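Long-range contact in Low molecular weight phosphotyrosine phosphatase family protein (Streptococcus pyogenes, PDB 5GOT), which probably removes phosphate from phosphotyrosine residues of proteins, as a low molecular weight protein tyrosine phosphatase: residues M17-V26 and Y126-L137. Residues are numbered along the deposited sequence; the frame is centred on the assembly and turned at random.
Sequences MAEFVMKSIV and YQLVRKGCQDWL
V21, on the helix that follows the first strand of this phosphatase's parallel sheet, sits as a knob in a hole formed by Y126, V129, R130 and C133 of helix 122-140. The axes of 17-23 and 126-137 approach to 9.4 Å with a signed crossing angle of -55°. Each branch of V21 has its own neighbours: CG1, anti to the backbone N (chi1 174°), points to R130 CA and C133 SG, whereas CG2 packs obliquely against the Y126 ring, 4.0 Å from CE1. At A18 the small side chain lets V129 CG1 rest on the helix backbone, 3.6 Å from A18 CA.

At one end M17 runs out extended through chi1 and chi2, which lays SD against the backbone of Y126, 3.6 Å from CA; the bend at chi3 turns only the terminal CE. Helix 14-23 follows the loop that in this family is the CX5R P-loop, and helix 122-140 packs across it in an alpha/beta fold with sheet order 2-1-3-4; helix 49-57 adds to the cluster through I54, on M17 and Y126, and L55, on V21.

M22 carries the contact onward. Its chain bends at chi2 (74°), which brings SD alongside C133, 3.6 Å from CB, and CE toward L137. Strand 31-37 also touches M22, through M31 and I33. Farther along the chain, I25 sends its two branches different ways: CD1 lies against the C133 carbonyl, while CG2 meets the R130 guanidinium obliquely, 3.4 Å from NH2. S24 OG lies at the edge of that guanidinium, near its plane, and hydrogen-bonds V21 O (2.7 Å) on a lone pair in the carbonyl plane; S24 N bonds the same oxygen, so two donors grip it. Next, V26 and L137 run antiparallel alongside one another, V26 CB 3.7 Å from L137 CD1.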
ATOM      1  N   MET A  17       4.053  -4.482   1.350  1.00 19.90           N
ATOM      2  CA  MET A  17       5.021  -3.847   2.233  1.00 22.09           C
ATOM      3  C   MET A  17       4.444  -2.564   2.823  1.00 21.83           C
ATOM      4  O   MET A  17       4.561  -2.320   4.030  1.00 22.23           O
ATOM      5  CB  MET A  17       6.327  -3.561   1.496  1.00 20.20           C
ATOM      6  CG  MET A  17       7.484  -3.247   2.456  1.00 19.52           C
ATOM      7  SD  MET A  17       8.960  -2.689   1.615  1.00 23.16           S
ATOM      8  CE  MET A  17       9.381  -4.188   0.720  1.00 22.14           C
ATOM      9  N   ALA A  18       3.768  -1.761   1.994  1.00 22.89           N
ATOM     10  CA  ALA A  18       3.179  -0.518   2.486  1.00 21.66           C
ATOM     11  C   ALA A  18       2.089  -0.801   3.511  1.00 20.71           C
ATOM     12  O   ALA A  18       2.029  -0.137   4.555  1.00 21.66           O
ATOM     13  CB  ALA A  18       2.623   0.308   1.319  1.00 21.29           C
ATOM     14  N   GLU A  19       1.240  -1.805   3.241  1.00 22.12           N
ATOM     15  CA  GLU A  19       0.184  -2.184   4.176  1.00 22.99           C
ATOM     16  C   GLU A  19       0.738  -2.390   5.576  1.00 24.63           C
ATOM     17  O   GLU A  19       0.308  -1.742   6.536  1.00 24.72           O
ATOM     18  CB  GLU A  19      -0.528  -3.460   3.701  1.00 21.44           C
ATOM     19  CG  GLU A  19      -1.489  -4.034   4.743  1.00 24.01           C
ATOM     20  CD  GLU A  19      -2.274  -5.259   4.268  1.00 25.55           C
ATOM     21  OE1 GLU A  19      -2.177  -5.650   3.084  1.00 24.95           O
ATOM     22  OE2 GLU A  19      -3.000  -5.839   5.099  1.00 26.20           O
ATOM     23  N   PHE A  20       1.740  -3.264   5.701  1.00 25.24           N
ATOM     24  CA  PHE A  20       2.184  -3.640   7.035  1.00 25.71           C
ATOM     25  C   PHE A  20       3.128  -2.610   7.641  1.00 23.58           C
ATOM     26  O   PHE A  20       3.143  -2.454   8.865  1.00 25.94           O
ATOM     27  CB  PHE A  20       2.771  -5.055   6.990  1.00 24.37           C
ATOM     28  CG  PHE A  20       1.738  -6.086   6.629  1.00 27.03           C
ATOM     29  CD1 PHE A  20       0.702  -6.371   7.510  1.00 27.74           C
ATOM     30  CD2 PHE A  20       1.742  -6.703   5.387  1.00 24.48           C
ATOM     31  CE1 PHE A  20      -0.300  -7.291   7.169  1.00 28.36           C
ATOM     32  CE2 PHE A  20       0.762  -7.639   5.042  1.00 28.65           C
ATOM     33  CZ  PHE A  20      -0.264  -7.930   5.936  1.00 28.47           C
ATOM     34  N   VAL A  21       3.890  -1.872   6.831  1.00 23.87           N
ATOM     35  CA  VAL A  21       4.638  -0.750   7.387  1.00 23.17           C
ATOM     36  C   VAL A  21       3.670   0.318   7.901  1.00 26.99           C
ATOM     37  O   VAL A  21       3.817   0.828   9.017  1.00 25.87           O
ATOM     38  CB  VAL A  21       5.628  -0.178   6.354  1.00 22.35           C
ATOM     39  CG1 VAL A  21       6.286   1.091   6.890  1.00 24.28           C
ATOM     40  CG2 VAL A  21       6.707  -1.209   6.008  1.00 25.50           C
ATOM     41  N   MET A  22       2.642   0.648   7.111  1.00 24.89           N
ATOM     42  CA  MET A  22       1.661   1.623   7.583  1.00 25.88           C
ATOM     43  C   MET A  22       0.963   1.124   8.844  1.00 27.96           C
ATOM     44  O   MET A  22       0.744   1.891   9.791  1.00 30.97           O
ATOM     45  CB  MET A  22       0.628   1.918   6.491  1.00 25.59           C
ATOM     46  CG  MET A  22      -0.223   3.149   6.778  1.00 21.85           C
ATOM     47  SD  MET A  22       0.730   4.631   6.512  1.00 27.35           S
ATOM     48  CE  MET A  22      -0.359   5.886   7.212  1.00 30.94           C
ATOM     49  N   LYS A  23       0.629  -0.166   8.886  1.00 25.44           N
ATOM     50  CA  LYS A  23      -0.016  -0.721  10.065  1.00 32.44           C
ATOM     51  C   LYS A  23       0.880  -0.653  11.290  1.00 35.23           C
ATOM     52  O   LYS A  23       0.372  -0.654  12.417  1.00 36.81           O
ATOM     53  CB  LYS A  23      -0.441  -2.164   9.804  1.00 27.92           C
ATOM     54  CG  LYS A  23      -1.665  -2.289   8.918  1.00 29.47           C
ATOM     55  CD  LYS A  23      -2.064  -3.744   8.772  1.00 29.08           C
ATOM     56  CE  LYS A  23      -3.485  -3.892   8.261  1.00 27.38           C
ATOM     57  NZ  LYS A  23      -3.703  -5.209   7.627  1.00 24.31           N
ATOM     58  N   SER A  24       2.195  -0.565  11.100  1.00 30.77           N
ATOM     59  CA  SER A  24       3.096  -0.494  12.236  1.00 32.26           C
ATOM     60  C   SER A  24       3.197   0.904  12.826  1.00 35.22           C
ATOM     61  O   SER A  24       3.779   1.056  13.905  1.00 35.06           O
ATOM     62  CB  SER A  24       4.495  -0.992  11.842  1.00 29.70           C
ATOM     63  OG  SER A  24       5.252   0.011  11.172  1.00 29.85           O
ATOM     64  N   ILE A  25       2.661   1.928  12.158  1.00 30.93           N
ATOM     65  CA  ILE A  25       2.790   3.298  12.634  1.00 30.99           C
ATOM     66  C   ILE A  25       1.451   3.945  12.958  1.00 31.89           C
ATOM     67  O   ILE A  25       1.430   5.081  13.426  1.00 35.68           O
ATOM     68  CB  ILE A  25       3.586   4.178  11.646  1.00 33.61           C
ATOM     69  CG1 ILE A  25       2.875   4.295  10.298  1.00 32.79           C
ATOM     70  CG2 ILE A  25       5.009   3.646  11.469  1.00 35.58           C
ATOM     71  CD1 ILE A  25       3.421   5.426   9.432  1.00 28.56           C
ATOM     72  N   VAL A  26       0.331   3.252  12.755  1.00 31.92           N
ATOM     73  CA  VAL A  26      -0.972   3.803  13.109  1.00 35.75           C
ATOM     74  C   VAL A  26      -1.905   2.661  13.501  1.00 36.87           C
ATOM     75  O   VAL A  26      -1.831   1.559  12.950  1.00 37.41           O
ATOM     76  CB  VAL A  26      -1.543   4.661  11.952  1.00 34.37           C
ATOM     77  CG1 VAL A  26      -1.741   3.837  10.700  1.00 34.00           C
ATOM     78  CG2 VAL A  26      -2.843   5.297  12.361  1.00 34.30           C
ATOM     79  N   TYR A 126      12.065  -0.671   1.120  1.00 22.81           N
ATOM     80  CA  TYR A 126      11.633  -0.467   2.493  1.00 23.34           C
ATOM     81  C   TYR A 126      11.840   0.978   2.917  1.00 23.17           C
ATOM     82  O   TYR A 126      10.935   1.601   3.481  1.00 27.78           O
ATOM     83  CB  TYR A 126      12.375  -1.417   3.435  1.00 26.31           C
ATOM     84  CG  TYR A 126      12.105  -1.096   4.882  1.00 25.84           C
ATOM     85  CD1 TYR A 126      10.916  -1.466   5.480  1.00 24.90           C
ATOM     86  CD2 TYR A 126      13.032  -0.389   5.641  1.00 29.67           C
ATOM     87  CE1 TYR A 126      10.650  -1.145   6.795  1.00 29.54           C
ATOM     88  CE2 TYR A 126      12.772  -0.072   6.963  1.00 31.08           C
ATOM     89  CZ  TYR A 126      11.579  -0.452   7.528  1.00 28.13           C
ATOM     90  OH  TYR A 126      11.317  -0.146   8.839  1.00 35.11           O
ATOM     91  N   GLN A 127      13.026   1.533   2.650  1.00 24.31           N
ATOM     92  CA  GLN A 127      13.305   2.901   3.088  1.00 25.37           C
ATOM     93  C   GLN A 127      12.329   3.890   2.460  1.00 24.79           C
ATOM     94  O   GLN A 127      11.857   4.816   3.129  1.00 24.74           O
ATOM     95  CB  GLN A 127      14.747   3.295   2.757  1.00 26.41           C
ATOM     96  CG  GLN A 127      15.832   2.427   3.406  1.00 27.54           C
ATOM     97  CD  GLN A 127      15.776   2.435   4.932  1.00 34.12           C
ATOM     98  OE1 GLN A 127      15.246   3.364   5.551  1.00 33.30           O
ATOM     99  NE2 GLN A 127      16.329   1.395   5.546  1.00 36.63           N
ATOM    100  N   LEU A 128      12.008   3.711   1.175  1.00 22.06           N
ATOM    101  CA  LEU A 128      11.082   4.637   0.517  1.00 25.88           C
ATOM    102  C   LEU A 128       9.643   4.421   0.962  1.00 24.51           C
ATOM    103  O   LEU A 128       8.864   5.383   1.043  1.00 23.88           O
ATOM    104  CB  LEU A 128      11.201   4.494  -0.997  1.00 22.54           C
ATOM    105  CG  LEU A 128      12.584   4.942  -1.451  1.00 31.28           C
ATOM    106  CD1 LEU A 128      12.848   4.559  -2.891  1.00 36.43           C
ATOM    107  CD2 LEU A 128      12.717   6.446  -1.247  1.00 29.95           C
ATOM    108  N   VAL A 129       9.261   3.171   1.228  1.00 23.37           N
ATOM    109  CA  VAL A 129       7.912   2.893   1.710  1.00 23.76           C
ATOM    110  C   VAL A 129       7.741   3.439   3.115  1.00 24.57           C
ATOM    111  O   VAL A 129       6.699   3.999   3.469  1.00 24.27           O
ATOM    112  CB  VAL A 129       7.650   1.380   1.657  1.00 21.35           C
ATOM    113  CG1 VAL A 129       6.465   1.000   2.538  1.00 20.74           C
ATOM    114  CG2 VAL A 129       7.425   0.960   0.233  1.00 21.07           C
ATOM    115  N   ARG A 130       8.779   3.275   3.931  1.00 26.50           N
ATOM    116  CA  ARG A 130       8.761   3.729   5.313  1.00 27.76           C
ATOM    117  C   ARG A 130       8.632   5.249   5.393  1.00 35.02           C
ATOM    118  O   ARG A 130       7.861   5.771   6.211  1.00 31.70           O
ATOM    119  CB  ARG A 130      10.035   3.218   6.004  1.00 31.23           C
ATOM    120  CG  ARG A 130      10.360   3.806   7.371  1.00 39.43           C
ATOM    121  CD  ARG A 130       9.517   3.147   8.403  1.00 50.39           C
ATOM    122  NE  ARG A 130       9.521   3.889   9.676  1.00 58.28           N
ATOM    123  CZ  ARG A 130       8.832   3.510  10.752  1.00 63.31           C
ATOM    124  NH1 ARG A 130       8.900   4.253  11.848  1.00 64.13           N
ATOM    125  NH2 ARG A 130       8.093   2.384  10.714  1.00 56.31           N
ATOM    126  N   LYS A 131       9.358   5.976   4.533  1.00 30.17           N
ATOM    127  CA  LYS A 131       9.237   7.432   4.499  1.00 31.62           C
ATOM    128  C   LYS A 131       7.894   7.869   3.920  1.00 31.16           C
ATOM    129  O   LYS A 131       7.275   8.815   4.422  1.00 26.54           O
ATOM    130  CB  LYS A 131      10.393   8.036   3.695  1.00 32.48           C
ATOM    131  CG  LYS A 131      11.772   7.805   4.323  1.00 39.07           C
ATOM    132  CD  LYS A 131      12.883   8.649   3.672  1.00 45.55           C
ATOM    133  CE  LYS A 131      13.249   8.171   2.264  1.00 47.71           C
ATOM    134  NZ  LYS A 131      14.346   8.982   1.646  1.00 54.10           N
ATOM    135  N   GLY A 132       7.437   7.205   2.854  1.00 26.11           N
ATOM    136  CA  GLY A 132       6.157   7.556   2.261  1.00 26.55           C
ATOM    137  C   GLY A 132       4.983   7.268   3.179  1.00 26.61           C
ATOM    138  O   GLY A 132       3.977   7.987   3.164  1.00 21.85           O
ATOM    139  N   CYS A 133       5.081   6.210   3.981  1.00 23.66           N
ATOM    140  CA  CYS A 133       4.046   5.956   4.974  1.00 27.48           C
ATOM    141  C   CYS A 133       4.002   7.074   6.006  1.00 29.88           C
ATOM    142  O   CYS A 133       2.916   7.490   6.429  1.00 26.40           O
ATOM    143  CB  CYS A 133       4.266   4.598   5.643  1.00 26.87           C
ATOM    144  SG  CYS A 133       3.779   3.201   4.584  1.00 24.58           S
ATOM    145  N   GLN A 134       5.170   7.588   6.406  1.00 27.87           N
ATOM    146  CA  GLN A 134       5.201   8.716   7.333  1.00 27.66           C
ATOM    147  C   GLN A 134       4.520   9.936   6.727  1.00 30.50           C
ATOM    148  O   GLN A 134       3.781  10.649   7.415  1.00 31.71           O
ATOM    149  CB  GLN A 134       6.645   9.049   7.718  1.00 32.13           C
ATOM    150  CG  GLN A 134       7.223   8.148   8.803  1.00 35.37           C
ATOM    151  CD  GLN A 134       6.493   8.302  10.128  1.00 45.90           C
ATOM    152  OE1 GLN A 134       5.919   9.358  10.415  1.00 48.55           O
ATOM    153  NE2 GLN A 134       6.494   7.241  10.937  1.00 45.93           N
ATOM    154  N   ASP A 135       4.755  10.188   5.436  1.00 27.01           N
ATOM    155  CA  ASP A 135       4.129  11.324   4.779  1.00 28.70           C
ATOM    156  C   ASP A 135       2.620  11.156   4.691  1.00 30.41           C
ATOM    157  O   ASP A 135       1.878  12.114   4.925  1.00 27.04           O
ATOM    158  CB  ASP A 135       4.732  11.532   3.398  1.00 30.32           C
ATOM    159  CG  ASP A 135       6.166  12.027   3.468  1.00 39.56           C
ATOM    160  OD1 ASP A 135       6.663  12.288   4.595  1.00 40.37           O
ATOM    161  OD2 ASP A 135       6.785  12.172   2.397  1.00 46.11           O
ATOM    162  N   TRP A 136       2.145   9.948   4.358  1.00 27.62           N
ATOM    163  CA  TRP A 136       0.703   9.720   4.314  1.00 27.52           C
ATOM    164  C   TRP A 136       0.067   9.918   5.682  1.00 30.02           C
ATOM    165  O   TRP A 136      -1.044  10.450   5.785  1.00 30.11           O
ATOM    166  CB  TRP A 136       0.387   8.327   3.759  1.00 25.84           C
ATOM    167  CG  TRP A 136       0.500   8.336   2.271  1.00 26.33           C
ATOM    168  CD1 TRP A 136       1.445   7.699   1.504  1.00 26.23           C
ATOM    169  CD2 TRP A 136      -0.312   9.086   1.365  1.00 24.72           C
ATOM    170  NE1 TRP A 136       1.252   8.000   0.174  1.00 23.99           N
ATOM    171  CE2 TRP A 136       0.176   8.847   0.066  1.00 25.04           C
ATOM    172  CE3 TRP A 136      -1.411   9.941   1.528  1.00 29.25           C
ATOM    173  CZ2 TRP A 136      -0.399   9.424  -1.062  1.00 26.56           C
ATOM    174  CZ3 TRP A 136      -1.985  10.506   0.405  1.00 26.86           C
ATOM    175  CH2 TRP A 136      -1.481  10.250  -0.871  1.00 27.47           C
ATOM    176  N   LEU A 137       0.770   9.535   6.747  1.00 28.90           N
ATOM    177  CA  LEU A 137       0.250   9.764   8.091  1.00 28.45           C
ATOM    178  C   LEU A 137       0.032  11.251   8.348  1.00 30.63           C
ATOM    179  O   LEU A 137      -1.030  11.663   8.830  1.00 30.43           O
ATOM    180  CB  LEU A 137       1.214   9.176   9.118  1.00 31.63           C
ATOM    181  CG  LEU A 137       0.704   9.059  10.551  1.00 32.85           C
ATOM    182  CD1 LEU A 137      -0.226   7.865  10.683  1.00 32.87           C
ATOM    183  CD2 LEU A 137       1.888   8.976  11.535  1.00 32.68           C
TER